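Local atomic coordinates of putative uncharacterized protein (PDB entry 3BGK), a protein that probably dehydrates the S-form of hydrated NAD(P)H at the expense of ADP, as part of the repair of damaged nicotinamide cofactors. Residues A77-A80 / C81-G85; D138-A141 / Q142-D146; S299-I302 / T303-M306. All coordinates share one frame; numbering follows the deposited sequence.

Interaction 1: residues A77-A80 / C81-G85; sequences AALA and CVNSG
S84 grips the carbonyl of A80 twice at the C-terminal end of helix 71-83: OG lies 2.7 Å from A80 O and the backbone N of S84 2.9 Å from the same A80 O, the two donors arriving from opposite faces of the carbonyl plane. The hydroxyl can fold back because it sits beside its own backbone N (chi1 -58°). This is the tightly packed flank: the A80 methyl lies against T252 and M256 of helix 249-263, and C81 turns its side chain to A258 and to V89 of strand 88-93. The looser side is that of L79, the one partly exposed residue of the contact. N83 is buried by S299 of helix 295-310 and by L294 of a second subunit, which spans V82 and N83, yet its own side-chain bond, ND2 to L79 O at 2.6 Å, is weak, with a bent N-H...O angle of 120°. Past S84 the chain leaves the helix at G85, whose phi is positive (106°) and whose N reaches V82 O at 2.9 Å. The turn is a Schellman motif, closing the helix of the beta-alpha-beta unit of strand 60-64, helix 71-83 and strand 88-93.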
loop_
_atom_site.group_PDB
_atom_site.type_symbol
_atom_site.label_atom_id
_atom_site.label_comp_id
_atom_site.label_asym_id
_atom_site.label_seq_id
_atom_site.Cartn_x
_atom_site.Cartn_y
_atom_site.Cartn_z
ATOM N N ALA A 77 1.109 -13.653 -8.213
ATOM C CA ALA A 77 0.322 -14.869 -8.365
ATOM C C ALA A 77 -0.816 -14.895 -7.337
ATOM O O ALA A 77 -1.952 -15.234 -7.672
ATOM C CB ALA A 77 1.203 -16.092 -8.239
ATOM N N ALA A 78 -0.513 -14.512 -6.097
ATOM C CA ALA A 78 -1.532 -14.429 -5.052
ATOM C C ALA A 78 -2.661 -13.475 -5.440
ATOM O O ALA A 78 -3.834 -13.844 -5.384
ATOM C CB ALA A 78 -0.916 -14.020 -3.731
ATOM N N LEU A 79 -2.294 -12.255 -5.840
ATOM C CA LEU A 79 -3.252 -11.254 -6.306
ATOM C C LEU A 79 -4.159 -11.797 -7.403
ATOM O O LEU A 79 -5.371 -11.604 -7.354
ATOM C CB LEU A 79 -2.535 -9.990 -6.795
ATOM C CG LEU A 79 -2.126 -8.939 -5.755
ATOM C CD1 LEU A 79 -1.268 -7.855 -6.403
ATOM C CD2 LEU A 79 -3.341 -8.317 -5.070
ATOM N N ALA A 80 -3.574 -12.483 -8.381
ATOM C CA ALA A 80 -4.354 -13.056 -9.468
ATOM C C ALA A 80 -5.288 -14.158 -8.978
ATOM O O ALA A 80 -6.444 -14.237 -9.400
ATOM C CB ALA A 80 -3.444 -13.577 -10.562
ATOM N N CYS A 81 -4.784 -14.992 -8.073
ATOM C CA CYS A 81 -5.532 -16.146 -7.589
ATOM C C CYS A 81 -6.767 -15.742 -6.799
ATOM O O CYS A 81 -7.836 -16.328 -6.979
ATOM C CB CYS A 81 -4.643 -17.056 -6.742
ATOM S SG CYS A 81 -5.419 -18.636 -6.357
ATOM N N VAL A 82 -6.617 -14.740 -5.929
ATOM C CA VAL A 82 -7.729 -14.246 -5.110
ATOM C C VAL A 82 -8.751 -13.566 -6.007
ATOM O O VAL A 82 -9.957 -13.816 -5.902
ATOM C CB VAL A 82 -7.259 -13.277 -3.991
ATOM C CG1 VAL A 82 -8.445 -12.751 -3.194
ATOM C CG2 VAL A 82 -6.302 -13.976 -3.051
ATOM N N ASN A 83 -8.259 -12.724 -6.910
ATOM C CA ASN A 83 -9.139 -11.960 -7.773
ATOM C C ASN A 83 -9.904 -12.832 -8.761
ATOM O O ASN A 83 -10.995 -12.464 -9.188
ATOM C CB ASN A 83 -8.368 -10.832 -8.462
ATOM C CG ASN A 83 -8.017 -9.701 -7.503
ATOM O OD1 ASN A 83 -8.897 -9.134 -6.853
ATOM N ND2 ASN A 83 -6.735 -9.366 -7.413
ATOM N N SER A 84 -9.349 -14.000 -9.090
ATOM C CA SER A 84 -10.048 -14.999 -9.908
ATOM C C SER A 84 -11.178 -15.727 -9.170
ATOM O O SER A 84 -12.006 -16.399 -9.792
ATOM C CB SER A 84 -9.057 -16.005 -10.490
ATOM O OG SER A 84 -8.084 -15.326 -11.263
ATOM N N GLY A 85 -11.212 -15.596 -7.846
ATOM C CA GLY A 85 -12.327 -16.115 -7.068
ATOM C C GLY A 85 -12.069 -17.373 -6.262
ATOM O O GLY A 85 -13.018 -17.990 -5.776
#

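Interaction 2: residues D138-A141 / Q142-D146; sequences DDLA and QTTFD
T144 and L140 meet one turn apart at the start of helix 139-151, the crossover helix of the beta-alpha-beta unit whose strands are 128-131 and 157-161. The first group of bonds opens the helix. D138 is the N-cap: its OD2 accepts from A141 N at 3.2 Å, met on the anti side of the carboxylate and 33° out of its plane. A chi1 of 60° swings the carboxylate back over the first turn. The backbone O of D138 takes the N-H of Q142, the first regular helical bond.

In the second group, threonine hydroxyls return to the carbonyl four residues back. T144 OG1 lies 2.6 Å from L140 O, while T144 N bonds to that O from the opposite face of the carbonyl plane, so one oxygen is held by two donors of one residue. T143 repeats the pattern more loosely on the exposed side, its OG1 3.2 Å from D139 O and above the carbonyl plane, with T143 N bonding to the same O.

Van der Waals packing forms the third group. L140 crosses T144 at a slant, a methyl against a hydroxyl, with CD1 3.9 Å from T144 OG1; L140 also touches N67 and V114. The F145 ring is carried off to L167 and L168 of helix 163-170, and it meets the ring of W149 with the planes nearly parallel. Q142 also touches L167.

Last comes a polar link one turn along the helix: the side chain of Q142, bent at chi2, brings NE2 to 2.7 Å from D146 OD2, a weak bond with an N-H...O angle of only 115°.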
loop_
_atom_site.group_PDB
_atom_site.type_symbol
_atom_site.label_atom_id
_atom_site.label_comp_id
_atom_site.label_asym_id
_atom_site.label_seq_id
_atom_site.Cartn_x
_atom_site.Cartn_y
_atom_site.Cartn_z
ATOM N N ASP A 138 17.870 -22.406 -4.660
ATOM C CA ASP A 138 18.780 -22.640 -3.526
ATOM C C ASP A 138 18.377 -23.851 -2.670
ATOM O O ASP A 138 17.464 -24.602 -3.032
ATOM C CB ASP A 138 18.926 -21.370 -2.665
ATOM C CG ASP A 138 17.602 -20.885 -2.079
ATOM O OD1 ASP A 138 17.617 -19.839 -1.391
ATOM O OD2 ASP A 138 16.551 -21.534 -2.299
ATOM N N ASP A 139 19.058 -24.040 -1.542
ATOM C CA ASP A 139 18.793 -25.193 -0.678
ATOM C C ASP A 139 17.382 -25.204 -0.082
ATOM O O ASP A 139 16.744 -26.254 -0.025
ATOM C CB ASP A 139 19.864 -25.321 0.410
ATOM C CG ASP A 139 21.132 -26.005 -0.095
ATOM O OD1 ASP A 139 21.029 -26.861 -1.006
ATOM O OD2 ASP A 139 22.232 -25.690 0.424
ATOM N N LEU A 140 16.900 -24.035 0.336
ATOM C CA LEU A 140 15.540 -23.910 0.873
ATOM C C LEU A 140 14.462 -24.311 -0.145
ATOM O O LEU A 140 13.454 -24.914 0.220
ATOM C CB LEU A 140 15.284 -22.492 1.414
ATOM C CG LEU A 140 13.880 -22.160 1.948
ATOM C CD1 LEU A 140 13.462 -23.091 3.092
ATOM C CD2 LEU A 140 13.780 -20.696 2.368
ATOM N N ALA A 141 14.691 -23.977 -1.415
ATOM C CA ALA A 141 13.771 -24.323 -2.500
ATOM C C ALA A 141 13.690 -25.837 -2.733
ATOM O O ALA A 141 12.596 -26.385 -2.896
ATOM C CB ALA A 141 14.170 -23.600 -3.776
ATOM N N GLN A 142 14.845 -26.503 -2.744
ATOM C CA GLN A 142 14.910 -27.961 -2.920
ATOM C C GLN A 142 14.336 -28.751 -1.742
ATOM O O GLN A 142 13.697 -29.785 -1.944
ATOM C CB GLN A 142 16.341 -28.426 -3.216
ATOM C CG GLN A 142 16.527 -29.002 -4.621
ATOM C CD GLN A 142 15.746 -30.304 -4.845
ATOM O OE1 GLN A 142 15.017 -30.442 -5.829
ATOM N NE2 GLN A 142 15.901 -31.258 -3.931
ATOM N N THR A 143 14.583 -28.267 -0.524
ATOM C CA THR A 143 14.018 -28.864 0.689
ATOM C C THR A 143 12.494 -28.788 0.608
ATOM O O THR A 143 11.798 -29.788 0.819
ATOM C CB THR A 143 14.550 -28.161 1.972
ATOM O OG1 THR A 143 15.950 -28.426 2.117
ATOM C CG2 THR A 143 13.826 -28.652 3.226
ATOM N N THR A 144 11.999 -27.601 0.262
ATOM C CA THR A 144 10.576 -27.340 0.097
ATOM C C THR A 144 9.954 -28.133 -1.039
ATOM O O THR A 144 8.876 -28.708 -0.865
ATOM C CB THR A 144 10.313 -25.861 -0.163
ATOM O OG1 THR A 144 10.927 -25.090 0.874
ATOM C CG2 THR A 144 8.819 -25.584 -0.195
ATOM N N PHE A 145 10.610 -28.148 -2.198
ATOM C CA PHE A 145 10.117 -28.924 -3.329
ATOM C C PHE A 145 9.825 -30.344 -2.868
ATOM O O PHE A 145 8.743 -30.882 -3.128
ATOM C CB PHE A 145 11.128 -28.953 -4.475
ATOM C CG PHE A 145 10.624 -29.656 -5.706
ATOM C CD1 PHE A 145 10.014 -28.939 -6.730
ATOM C CD2 PHE A 145 10.753 -31.032 -5.839
ATOM C CE1 PHE A 145 9.543 -29.585 -7.869
ATOM C CE2 PHE A 145 10.282 -31.685 -6.967
ATOM C CZ PHE A 145 9.681 -30.964 -7.984
ATOM N N ASP A 146 10.792 -30.925 -2.158
ATOM C CA ASP A 146 10.721 -32.313 -1.715
ATOM C C ASP A 146 9.694 -32.572 -0.612
ATOM O O ASP A 146 9.162 -33.678 -0.521
ATOM C CB ASP A 146 12.112 -32.824 -1.316
ATOM C CG ASP A 146 13.033 -33.016 -2.515
ATOM O OD1 ASP A 146 12.568 -33.487 -3.579
ATOM O OD2 ASP A 146 14.231 -32.699 -2.391
#

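Interaction 3: residues S299-I302 / T303-M306; sequences SAEI and TRVM
Helix 295-310 is kinked between E301 and V305, where the N atoms of T303 and R304 make no bond to the preceding turn; a water takes the N-H of R304 (3.2 Å from R304 N) and links it to A300 O, to which it donates at 2.7 Å. Regular bonding resumes with V305 N to E301 O and M306 N to I302 O, the latter 2.8 Å long.

E301 and R304 run alongside each other and form an i to i+3 salt bridge. R304 NH2 donates to E301 OE1 at 2.6 Å, with OE1 only 2° out of the guanidinium plane; R304 NE adds a weaker bond to the same OE1 at 3.0 Å. OE1 thus lies at the NE/NH2 edge and is met by NH2 on its anti side, the carboxylate and guanidinium planes being 46° apart. R304 runs extended as far as CD, then bends at chi3 (54°) to bring that edge round to E301.

The helix packs among helices 249-263 and 268-287 in an alpha layer of this three-layer alpha/beta sandwich: I302 touches M256, E301 touches I282, and V305 touches L278 and Y281. The selenomethionine M306 runs alongside I302, its SE 3.6 Å from I302 CG2, and further packs on F260 and L278. V292 and Y291 of a second subunit lie against T303 and M306, respectively.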
loop_
_atom_site.group_PDB
_atom_site.type_symbol
_atom_site.label_atom_id
_atom_site.label_comp_id
_atom_site.label_asym_id
_atom_site.label_seq_id
_atom_site.Cartn_x
_atom_site.Cartn_y
_atom_site.Cartn_z
ATOM N N SER A 299 -4.843 -8.022 -12.802
ATOM C CA SER A 299 -5.446 -8.641 -11.620
ATOM C C SER A 299 -6.621 -7.847 -11.071
ATOM O O SER A 299 -7.642 -8.428 -10.678
ATOM C CB SER A 299 -4.399 -8.841 -10.522
ATOM O OG SER A 299 -3.547 -9.921 -10.845
ATOM N N ALA A 300 -6.470 -6.526 -11.053
ATOM C CA ALA A 300 -7.497 -5.613 -10.564
ATOM C C ALA A 300 -8.799 -5.701 -11.370
ATOM O O ALA A 300 -9.887 -5.437 -10.833
ATOM C CB ALA A 300 -6.963 -4.179 -10.564
ATOM N N GLU A 301 -8.676 -6.087 -12.643
ATOM C CA GLU A 301 -9.805 -6.137 -13.581
ATOM C C GLU A 301 -10.522 -7.478 -13.642
ATOM O O GLU A 301 -11.643 -7.553 -14.147
ATOM C CB GLU A 301 -9.341 -5.756 -14.990
ATOM C CG GLU A 301 -8.789 -4.331 -15.112
ATOM C CD GLU A 301 -9.804 -3.272 -14.721
ATOM O OE1 GLU A 301 -10.986 -3.380 -15.126
ATOM O OE2 GLU A 301 -9.421 -2.331 -13.997
ATOM N N ILE A 302 -9.885 -8.523 -13.109
ATOM C CA ILE A 302 -10.356 -9.909 -13.238
ATOM C C ILE A 302 -11.843 -10.144 -12.929
ATOM O O ILE A 302 -12.562 -10.612 -13.813
ATOM C CB ILE A 302 -9.444 -10.924 -12.469
ATOM C CG1 ILE A 302 -8.054 -10.990 -13.108
ATOM C CG2 ILE A 302 -10.070 -12.321 -12.466
ATOM C CD1 ILE A 302 -7.027 -11.763 -12.310
ATOM N N THR A 303 -12.314 -9.838 -11.717
ATOM C CA THR A 303 -13.725 -10.136 -11.398
ATOM C C THR A 303 -14.756 -9.380 -12.213
ATOM O O THR A 303 -15.803 -9.932 -12.526
ATOM C CB THR A 303 -14.125 -9.996 -9.910
ATOM O OG1 THR A 303 -13.424 -8.911 -9.292
ATOM C CG2 THR A 303 -13.871 -11.276 -9.195
ATOM N N ARG A 304 -14.475 -8.121 -12.538
ATOM C CA ARG A 304 -15.393 -7.354 -13.379
ATOM C C ARG A 304 -15.596 -8.066 -14.718
ATOM O O ARG A 304 -16.714 -8.125 -15.232
ATOM C CB ARG A 304 -14.901 -5.920 -13.592
ATOM C CG ARG A 304 -15.854 -5.070 -14.419
ATOM C CD ARG A 304 -15.293 -3.680 -14.728
ATOM N NE ARG A 304 -13.970 -3.710 -15.361
ATOM C CZ ARG A 304 -13.741 -4.038 -16.633
ATOM N NH1 ARG A 304 -14.743 -4.394 -17.435
ATOM N NH2 ARG A 304 -12.499 -4.022 -17.105
ATOM N N VAL A 305 -14.519 -8.628 -15.257
ATOM C CA VAL A 305 -14.562 -9.289 -16.559
ATOM C C VAL A 305 -15.124 -10.709 -16.450
ATOM O O VAL A 305 -15.891 -11.133 -17.312
ATOM C CB VAL A 305 -13.183 -9.282 -17.256
ATOM C CG1 VAL A 305 -13.254 -9.983 -18.603
ATOM C CG2 VAL A 305 -12.681 -7.847 -17.432
HETATM N N MSE A 306 -14.755 -11.432 -15.395
HETATM C CA MSE A 306 -15.348 -12.740 -15.128
HETATM C C MSE A 306 -16.858 -12.608 -14.956
HETATM O O MSE A 306 -17.612 -13.437 -15.468
HETATM C CB MSE A 306 -14.724 -13.406 -13.900
HETATM C CG MSE A 306 -13.312 -13.901 -14.116
HETATM SE SE MSE A 306 -12.588 -14.916 -12.620
HETATM C CE MSE A 306 -13.629 -16.552 -12.828
HETATM O O HOH W 1 -12.421 -6.001 -11.382
#

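How the interactions relate
Interactions 1 and 3 are neighbours: their centres lie 10 Å apart and helix 295-310 packs on the end of helix 71-83. N83 CB comes within 3.3 Å of S299 O, and S84 O within 3.2 Å of M306 SE. Both also touch the second subunit. Interaction 2 stands apart, its centre 25 Å from that of interaction 1 and 34 Å from that of interaction 3, on the opposite side of the chain's centre from the latter. The side chain of A77 is about 5 Å from that of D251, a predicted NADPHX-binding residue; that of A141 is about 9 Å from G134, another. The side chain of M306 is about 10 Å from a bound potassium ion.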